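Local coordinates for GXWXG domain-containing protein (Thermomonospora curvata, PDB 4MVE) that is of unknown function but carries GXWXG and DUF4334 family sequences in a single chain built on an antiparallel beta sheet, at residues L60-Y65 with S86-E91; K12-G17 with H146-R151; V101-T106 with P140-F145. One frame throughout, in Å; residues are numbered along the deposited sequence.

Contact 1 (L60-Y65 with S86-E91)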
# COMPACT_ATOMS: atom_id res chain seq x y z
N LEU A 60 0.98 8.91 -9.81
CA LEU A 60 -0.12 9.24 -10.68
C LEU A 60 0.40 9.48 -12.12
O LEU A 60 -0.16 8.93 -13.07
CB LEU A 60 -0.84 10.48 -10.12
CG LEU A 60 -2.12 10.29 -9.25
CD1 LEU A 60 -2.01 9.15 -8.23
CD2 LEU A 60 -2.49 11.58 -8.54
N GLY A 61 1.49 10.24 -12.26
CA GLY A 61 2.08 10.55 -13.55
C GLY A 61 2.60 9.33 -14.29
O GLY A 61 2.52 9.24 -15.51
N MSE A 62 3.07 8.34 -13.51
CA MSE A 62 3.55 7.07 -14.05
C MSE A 62 2.41 6.10 -14.33
O MSE A 62 2.67 5.01 -14.85
CB MSE A 62 4.50 6.45 -13.06
CG MSE A 62 5.85 7.03 -13.16
SE MSE A 62 7.13 5.67 -12.84
CE MSE A 62 6.76 4.44 -14.46
N ASN A 63 1.14 6.49 -14.00
CA ASN A 63 -0.04 5.65 -14.14
C ASN A 63 0.10 4.39 -13.30
O ASN A 63 -0.25 3.30 -13.75
CB ASN A 63 -0.35 5.30 -15.60
CG ASN A 63 -1.20 6.29 -16.32
OD1 ASN A 63 -2.43 6.16 -16.38
ND2 ASN A 63 -0.55 7.25 -16.95
N TRP A 64 0.62 4.54 -12.07
CA TRP A 64 0.74 3.45 -11.11
C TRP A 64 -0.59 2.73 -10.97
O TRP A 64 -1.63 3.36 -10.75
CB TRP A 64 1.18 3.99 -9.74
CG TRP A 64 1.23 2.91 -8.68
CD1 TRP A 64 2.01 1.79 -8.69
CD2 TRP A 64 0.52 2.90 -7.45
NE1 TRP A 64 1.81 1.07 -7.54
CE2 TRP A 64 0.94 1.75 -6.73
CE3 TRP A 64 -0.43 3.77 -6.86
CZ2 TRP A 64 0.42 1.42 -5.47
CZ3 TRP A 64 -0.90 3.47 -5.59
CH2 TRP A 64 -0.49 2.30 -4.92
N TYR A 65 -0.55 1.42 -11.18
CA TYR A 65 -1.73 0.56 -11.08
C TYR A 65 -1.84 -0.06 -9.67
O TYR A 65 -2.87 0.04 -9.02
CB TYR A 65 -1.70 -0.55 -12.14
CG TYR A 65 -2.81 -1.56 -11.92
CD1 TYR A 65 -4.14 -1.23 -12.16
CD2 TYR A 65 -2.53 -2.82 -11.40
CE1 TYR A 65 -5.17 -2.12 -11.87
CE2 TYR A 65 -3.55 -3.73 -11.12
CZ TYR A 65 -4.87 -3.38 -11.36
OH TYR A 65 -5.89 -4.27 -11.13
N SER A 86 -2.24 -2.29 -21.17
CA SER A 86 -1.67 -3.46 -20.51
C SER A 86 -0.94 -3.05 -19.20
O SER A 86 -0.50 -1.91 -19.04
CB SER A 86 -0.74 -4.21 -21.45
OG SER A 86 0.44 -3.47 -21.71
N ILE A 87 -0.84 -3.99 -18.25
CA ILE A 87 -0.19 -3.68 -16.99
C ILE A 87 1.21 -4.32 -16.97
O ILE A 87 1.36 -5.50 -17.29
CB ILE A 87 -1.09 -4.08 -15.79
CG1 ILE A 87 -2.29 -3.09 -15.71
CG2 ILE A 87 -0.28 -4.08 -14.48
CD1 ILE A 87 -3.54 -3.57 -15.02
N TYR A 88 2.24 -3.50 -16.63
CA TYR A 88 3.64 -3.94 -16.60
C TYR A 88 4.30 -3.54 -15.29
O TYR A 88 3.92 -2.56 -14.62
CB TYR A 88 4.42 -3.37 -17.81
CG TYR A 88 4.80 -1.91 -17.66
CD1 TYR A 88 3.86 -0.91 -17.85
CD2 TYR A 88 6.08 -1.54 -17.24
CE1 TYR A 88 4.19 0.43 -17.67
CE2 TYR A 88 6.41 -0.21 -17.02
CZ TYR A 88 5.46 0.77 -17.25
OH TYR A 88 5.79 2.09 -17.08
N SER A 89 5.32 -4.29 -14.95
CA SER A 89 6.09 -4.08 -13.76
C SER A 89 7.24 -3.10 -14.01
O SER A 89 8.17 -3.44 -14.75
CB SER A 89 6.62 -5.41 -13.25
OG SER A 89 7.45 -5.14 -12.14
N TYR A 90 7.17 -1.89 -13.42
CA TYR A 90 8.23 -0.87 -13.49
C TYR A 90 9.33 -1.29 -12.52
O TYR A 90 9.05 -1.48 -11.34
CB TYR A 90 7.69 0.53 -13.16
CG TYR A 90 8.71 1.62 -13.39
CD1 TYR A 90 9.29 1.81 -14.64
CD2 TYR A 90 9.10 2.47 -12.36
CE1 TYR A 90 10.28 2.77 -14.84
CE2 TYR A 90 10.06 3.46 -12.56
CZ TYR A 90 10.65 3.61 -13.80
OH TYR A 90 11.58 4.60 -13.99
N GLU A 91 10.54 -1.54 -13.03
CA GLU A 91 11.58 -2.11 -12.15
C GLU A 91 12.80 -1.23 -11.94
O GLU A 91 13.75 -1.69 -11.30
CB GLU A 91 12.02 -3.49 -12.69
CG GLU A 91 10.83 -4.41 -12.89
CD GLU A 91 11.04 -5.90 -13.04
OE1 GLU A 91 12.05 -6.30 -13.66
OE2 GLU A 91 10.14 -6.67 -12.61
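One face of the Tyr65 ring carries Ile87 CD1, and one face of the Tyr90 ring carries the CE methyl of selenomethionine Met62. In the first pair CD1 stands 3.6 Å from the Tyr65 ring centroid and only 4° off the ring normal, so a single methyl points at the centre of the ring, a CH-pi contact. The two side chains cross nearly at right angles, and Ile87 CG2 adds a looser touch at Tyr65 CD2, 4.0 Å away. Over Tyr90 the methyl also lies above the centre of the ring: Met62 CE is 3.5 Å from the ring centroid. Met62 SE stays above the same ring, 4.0 Å from its centroid and 27° off the normal, which makes this a Met-aromatic contact as well. Bends at chi2 and chi3 fold the selenomethionine chain so that selenium and methyl both reach this face. The same methyl also meets the hydroxyl of Tyr88, with CE 3.7 Å from OH. Tyr65 turns its own OH elsewhere, into a hydrogen bond with Glu150. Met62 lies in the turn after helix 54-61, which Asn63, with positive phi, closes in a Schellman motif, and it meets Tyr90 toward the far end of segment 86-91. Tyr65 and Ile87 instead are side chains of two strands, 64-71 and 87-89, meeting across the intervening strand 74-81 of the antiparallel sheet.

Contact 2 (K12-G17 with H146-R151)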
# COMPACT_ATOMS: atom_id res chain seq x y z
N LYS A 12 -15.42 2.23 2.74
CA LYS A 12 -16.24 3.18 1.97
C LYS A 12 -15.37 4.19 1.23
O LYS A 12 -15.64 4.49 0.06
CB LYS A 12 -17.25 3.91 2.89
CG LYS A 12 -18.51 3.08 3.17
CD LYS A 12 -19.38 3.64 4.29
CE LYS A 12 -20.45 4.59 3.81
NZ LYS A 12 -21.52 4.78 4.85
N ILE A 13 -14.32 4.72 1.91
CA ILE A 13 -13.37 5.68 1.32
C ILE A 13 -12.57 4.98 0.19
O ILE A 13 -12.50 5.50 -0.92
CB ILE A 13 -12.45 6.27 2.42
CG1 ILE A 13 -13.27 7.14 3.43
CG2 ILE A 13 -11.28 7.07 1.79
CD1 ILE A 13 -12.56 7.28 4.93
N ILE A 14 -12.01 3.80 0.47
CA ILE A 14 -11.23 3.01 -0.49
C ILE A 14 -12.08 2.66 -1.73
O ILE A 14 -11.58 2.78 -2.83
CB ILE A 14 -10.66 1.71 0.19
CG1 ILE A 14 -9.66 2.05 1.32
CG2 ILE A 14 -10.06 0.69 -0.84
CD1 ILE A 14 -9.22 0.78 2.16
N ALA A 15 -13.35 2.20 -1.55
CA ALA A 15 -14.19 1.80 -2.68
C ALA A 15 -14.59 3.00 -3.55
O ALA A 15 -14.76 2.83 -4.75
CB ALA A 15 -15.44 1.05 -2.21
N SER A 16 -14.71 4.19 -2.97
CA SER A 16 -15.09 5.36 -3.75
C SER A 16 -13.85 6.15 -4.32
O SER A 16 -14.04 7.07 -5.09
CB SER A 16 -15.97 6.29 -2.91
OG SER A 16 -15.17 6.93 -1.92
N GLY A 17 -12.63 5.80 -3.90
CA GLY A 17 -11.40 6.47 -4.32
C GLY A 17 -11.31 7.89 -3.80
O GLY A 17 -10.57 8.72 -4.33
N HIS A 146 -3.92 2.66 -0.35
CA HIS A 146 -4.78 1.49 -0.14
C HIS A 146 -4.59 0.48 -1.26
O HIS A 146 -4.06 0.83 -2.30
CB HIS A 146 -6.26 1.87 0.04
CG HIS A 146 -6.82 2.83 -0.98
ND1 HIS A 146 -7.20 2.41 -2.24
CD2 HIS A 146 -7.05 4.16 -0.88
CE1 HIS A 146 -7.66 3.49 -2.86
NE2 HIS A 146 -7.60 4.56 -2.07
N LEU A 147 -4.92 -0.80 -0.99
CA LEU A 147 -4.86 -1.89 -1.96
C LEU A 147 -6.13 -2.70 -1.90
O LEU A 147 -6.60 -3.02 -0.81
CB LEU A 147 -3.64 -2.82 -1.74
CG LEU A 147 -2.22 -2.21 -1.78
CD1 LEU A 147 -1.18 -3.21 -1.24
CD2 LEU A 147 -1.86 -1.66 -3.20
N THR A 148 -6.64 -3.06 -3.08
CA THR A 148 -7.84 -3.88 -3.35
C THR A 148 -7.39 -5.11 -4.13
O THR A 148 -6.75 -4.98 -5.17
CB THR A 148 -8.91 -3.07 -4.09
OG1 THR A 148 -9.17 -1.91 -3.29
CG2 THR A 148 -10.23 -3.87 -4.30
N ARG A 149 -7.67 -6.29 -3.59
CA ARG A 149 -7.26 -7.56 -4.17
C ARG A 149 -8.01 -7.85 -5.48
O ARG A 149 -9.23 -7.72 -5.54
CB ARG A 149 -7.51 -8.70 -3.14
CG ARG A 149 -6.87 -10.04 -3.51
CD ARG A 149 -7.39 -11.21 -2.69
NE ARG A 149 -7.24 -11.04 -1.24
CZ ARG A 149 -6.15 -11.36 -0.54
NH1 ARG A 149 -5.07 -11.84 -1.15
NH2 ARG A 149 -6.13 -11.20 0.78
N GLU A 150 -7.25 -8.22 -6.53
CA GLU A 150 -7.80 -8.65 -7.83
C GLU A 150 -8.41 -10.03 -7.64
O GLU A 150 -7.75 -10.90 -7.08
CB GLU A 150 -6.69 -8.72 -8.89
CG GLU A 150 -6.51 -7.52 -9.80
CD GLU A 150 -5.62 -7.78 -11.01
OE1 GLU A 150 -5.23 -6.80 -11.68
OE2 GLU A 150 -5.29 -8.97 -11.28
N ARG A 151 -9.66 -10.23 -8.08
CA ARG A 151 -10.38 -11.50 -7.98
C ARG A 151 -11.03 -11.86 -9.31
O ARG A 151 -10.46 -12.63 -10.09
CB ARG A 151 -11.45 -11.43 -6.87
CG ARG A 151 -10.87 -11.55 -5.46
CD ARG A 151 -11.94 -11.38 -4.39
NE ARG A 151 -12.28 -12.65 -3.74
CZ ARG A 151 -13.37 -12.85 -3.00
NH1 ARG A 151 -14.25 -11.87 -2.82
NH2 ARG A 151 -13.59 -14.04 -2.45
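His146 places its ring between its own backbone N and carbonyl carbon (chi1 48°), which lays one face against Ile14, whose CG1 runs anti to its carbonyl carbon (chi1 -64°) and along the base of that ring. The result is helix-on-sheet packing: the last turn of helix 5-16 rests, through Ile14, on strand 143-149 near the C-terminus, bringing together segments almost 130 residues apart in sequence. Ile14 works with both branches. Its CG1 lies 3.6 Å from His146 CB, while CG2 reaches over to the ring nitrogen, 3.6 Å from His146 ND1. The same methyl also meets Thr148, two residues further along the strand and on the same side of it, with Ile14 CG2 3.7 Å from Thr148 OG1. The side chains of Ile14 and His146 run antiparallel alongside each other, and Ile14 CA also stands over the ring, 4.2 Å from the imidazole centroid and 5° off its normal, a CH-pi approach. Beyond the pair, Phe49 meets the histidine ring edge-to-face and also touches Ile14, which packs on Met129 and Val131 of the adjoining strand 129-136. Gly17, with positive phi, ends the helix in a Schellman motif, and its carbonyl oxygen accepts a hydrogen bond from Arg51. The approach of the helix is thus essentially apolar, and it leaves a polar atom enclosed: His146 NE2 is buried here and has no partner anywhere in the model.

Contact 3 (V101-T106 with P140-F145)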
# COMPACT_ATOMS: atom_id res chain seq x y z
N VAL A 101 7.18 -6.73 10.26
CA VAL A 101 7.83 -5.54 10.84
C VAL A 101 6.86 -4.82 11.79
O VAL A 101 5.67 -4.83 11.52
CB VAL A 101 8.30 -4.57 9.71
CG1 VAL A 101 9.20 -3.44 10.27
CG2 VAL A 101 9.04 -5.32 8.57
N ALA A 102 7.37 -4.26 12.93
CA ALA A 102 6.53 -3.50 13.87
C ALA A 102 6.38 -2.04 13.42
O ALA A 102 7.33 -1.44 12.91
CB ALA A 102 7.12 -3.52 15.27
N LEU A 103 5.20 -1.48 13.68
CA LEU A 103 4.90 -0.08 13.50
C LEU A 103 3.96 0.29 14.61
O LEU A 103 2.86 -0.26 14.68
CB LEU A 103 4.31 0.26 12.12
CG LEU A 103 3.81 1.75 12.00
CD1 LEU A 103 5.00 2.72 11.83
CD2 LEU A 103 2.83 1.91 10.86
N ARG A 104 4.42 1.19 15.52
CA ARG A 104 3.65 1.66 16.68
C ARG A 104 3.25 0.50 17.59
O ARG A 104 2.11 0.42 18.05
CB ARG A 104 2.40 2.43 16.23
CG ARG A 104 2.74 3.61 15.39
CD ARG A 104 1.51 4.19 14.75
NE ARG A 104 1.96 5.24 13.88
CZ ARG A 104 1.42 5.56 12.72
NH1 ARG A 104 0.28 4.98 12.32
NH2 ARG A 104 1.96 6.51 11.97
N GLY A 105 4.17 -0.42 17.80
CA GLY A 105 3.95 -1.59 18.63
C GLY A 105 3.17 -2.72 17.99
O GLY A 105 2.92 -3.73 18.65
N THR A 106 2.74 -2.57 16.72
CA THR A 106 1.99 -3.64 16.07
C THR A 106 2.83 -4.21 14.96
O THR A 106 3.28 -3.47 14.09
CB THR A 106 0.62 -3.19 15.57
OG1 THR A 106 -0.15 -2.74 16.69
CG2 THR A 106 -0.14 -4.29 14.81
N PRO A 140 8.95 13.23 7.11
CA PRO A 140 8.58 13.66 8.47
C PRO A 140 7.42 12.84 9.00
O PRO A 140 7.38 12.57 10.20
CB PRO A 140 8.22 15.14 8.30
CG PRO A 140 7.93 15.31 6.85
CD PRO A 140 8.78 14.31 6.12
N ASP A 141 6.51 12.40 8.10
CA ASP A 141 5.32 11.66 8.48
C ASP A 141 5.12 10.39 7.67
O ASP A 141 5.47 10.33 6.49
CB ASP A 141 4.07 12.55 8.29
CG ASP A 141 4.25 14.01 8.67
OD1 ASP A 141 4.39 14.29 9.89
OD2 ASP A 141 4.28 14.87 7.75
N ILE A 142 4.45 9.40 8.29
CA ILE A 142 4.00 8.18 7.63
C ILE A 142 2.91 8.59 6.60
O ILE A 142 2.06 9.37 6.96
CB ILE A 142 3.43 7.19 8.70
CG1 ILE A 142 4.50 6.74 9.76
CG2 ILE A 142 2.64 6.02 8.06
CD1 ILE A 142 5.75 6.01 9.27
N LEU A 143 2.94 8.08 5.36
CA LEU A 143 1.89 8.42 4.39
C LEU A 143 1.07 7.13 4.05
O LEU A 143 1.57 6.02 4.13
CB LEU A 143 2.48 9.12 3.14
CG LEU A 143 3.32 10.42 3.44
CD1 LEU A 143 4.15 10.86 2.24
CD2 LEU A 143 2.44 11.59 3.93
N TYR A 144 -0.20 7.30 3.73
CA TYR A 144 -1.09 6.17 3.57
C TYR A 144 -1.57 5.96 2.16
O TYR A 144 -1.85 6.92 1.45
CB TYR A 144 -2.31 6.32 4.52
CG TYR A 144 -1.88 6.37 5.97
CD1 TYR A 144 -1.67 5.20 6.69
CD2 TYR A 144 -1.64 7.59 6.60
CE1 TYR A 144 -1.24 5.24 8.02
CE2 TYR A 144 -1.16 7.64 7.91
CZ TYR A 144 -0.97 6.46 8.61
OH TYR A 144 -0.48 6.53 9.90
N PHE A 145 -1.73 4.70 1.78
CA PHE A 145 -2.30 4.32 0.49
C PHE A 145 -3.20 3.09 0.69
O PHE A 145 -3.24 2.53 1.79
CB PHE A 145 -1.18 4.10 -0.56
CG PHE A 145 -0.29 2.90 -0.28
CD1 PHE A 145 0.86 3.04 0.51
CD2 PHE A 145 -0.61 1.64 -0.78
CE1 PHE A 145 1.68 1.93 0.78
CE2 PHE A 145 0.19 0.53 -0.49
CZ PHE A 145 1.34 0.69 0.28
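Arg104 extends its side chain past Ile142, bringing NH2 to 3.4 Å from Ile142 CG1, and ends at the hydroxyl of Tyr144. It springs from the tip of a beta hairpin: Leu103 to Thr106 form a type I' turn, joining strands 96-103 and 106-113 through two residues, Arg104 and Gly105, that both have positive phi. The turn is closed by paired backbone hydrogen bonds, from Leu103 N to Thr106 O at 2.8 Å and from Thr106 N to Leu103 O at 3.1 Å. With CG anti to the carbonyl carbon and the chain straight from CG to NE, the arginine spans the gap to the start of strand 143-149, although the nearest alpha carbons, Leu103 CA and Ile142 CA, are 10.2 Å apart. Its guanidinium approaches Tyr144 edge-on: the hydroxyl oxygen is only 7° out of the guanidinium plane, and the two flat groups are turned 47° against each other. Leu103 backs this arrangement from the hairpin side. Its CD2 sits above one guanidinium face, displaced toward the rim, while CD1 makes a loose apolar contact with Ile142 CD1 at 4.2 Å.

Countercharge comes from helix 22-29 and the residue after it. Glu26 forms a salt bridge with Arg104 NH2 and a hydrogen bond with Tyr144 OH, and Asp30, just past that helix, forms a salt bridge with Arg104 NH1. Glu26 therefore holds both polar groups, and the paired acids probably stabilise the arginine's positive charge. Across the contact itself, a hydrogen bond runs from Arg104 NH1 to Tyr144 OH, 3.0 Å long with an N-H...O angle of 153°.

How the contacts relate
All three contacts draw on the same curled antiparallel sheet. Contacts 2 and 3 share strand 143-149: contact 3 uses its beginning and contact 2 continues from His146, with centres about 20 Å apart. Both contacts 1 and 3 are nested inside the long loop that contact 2 closes, and they follow one another in series along the chain. Contact 1 meets contact 2 directly, Tyr65 OH lying 2.7 Å from Glu150 OE1 in a probable hydrogen bond, although their centres are about 17 Å apart. Contacts 1 and 3 lie on opposite sides of the chain's centre, about 24 Å between centres, yet Trp64 CH2 packs 4.2 Å from Phe145 CD2.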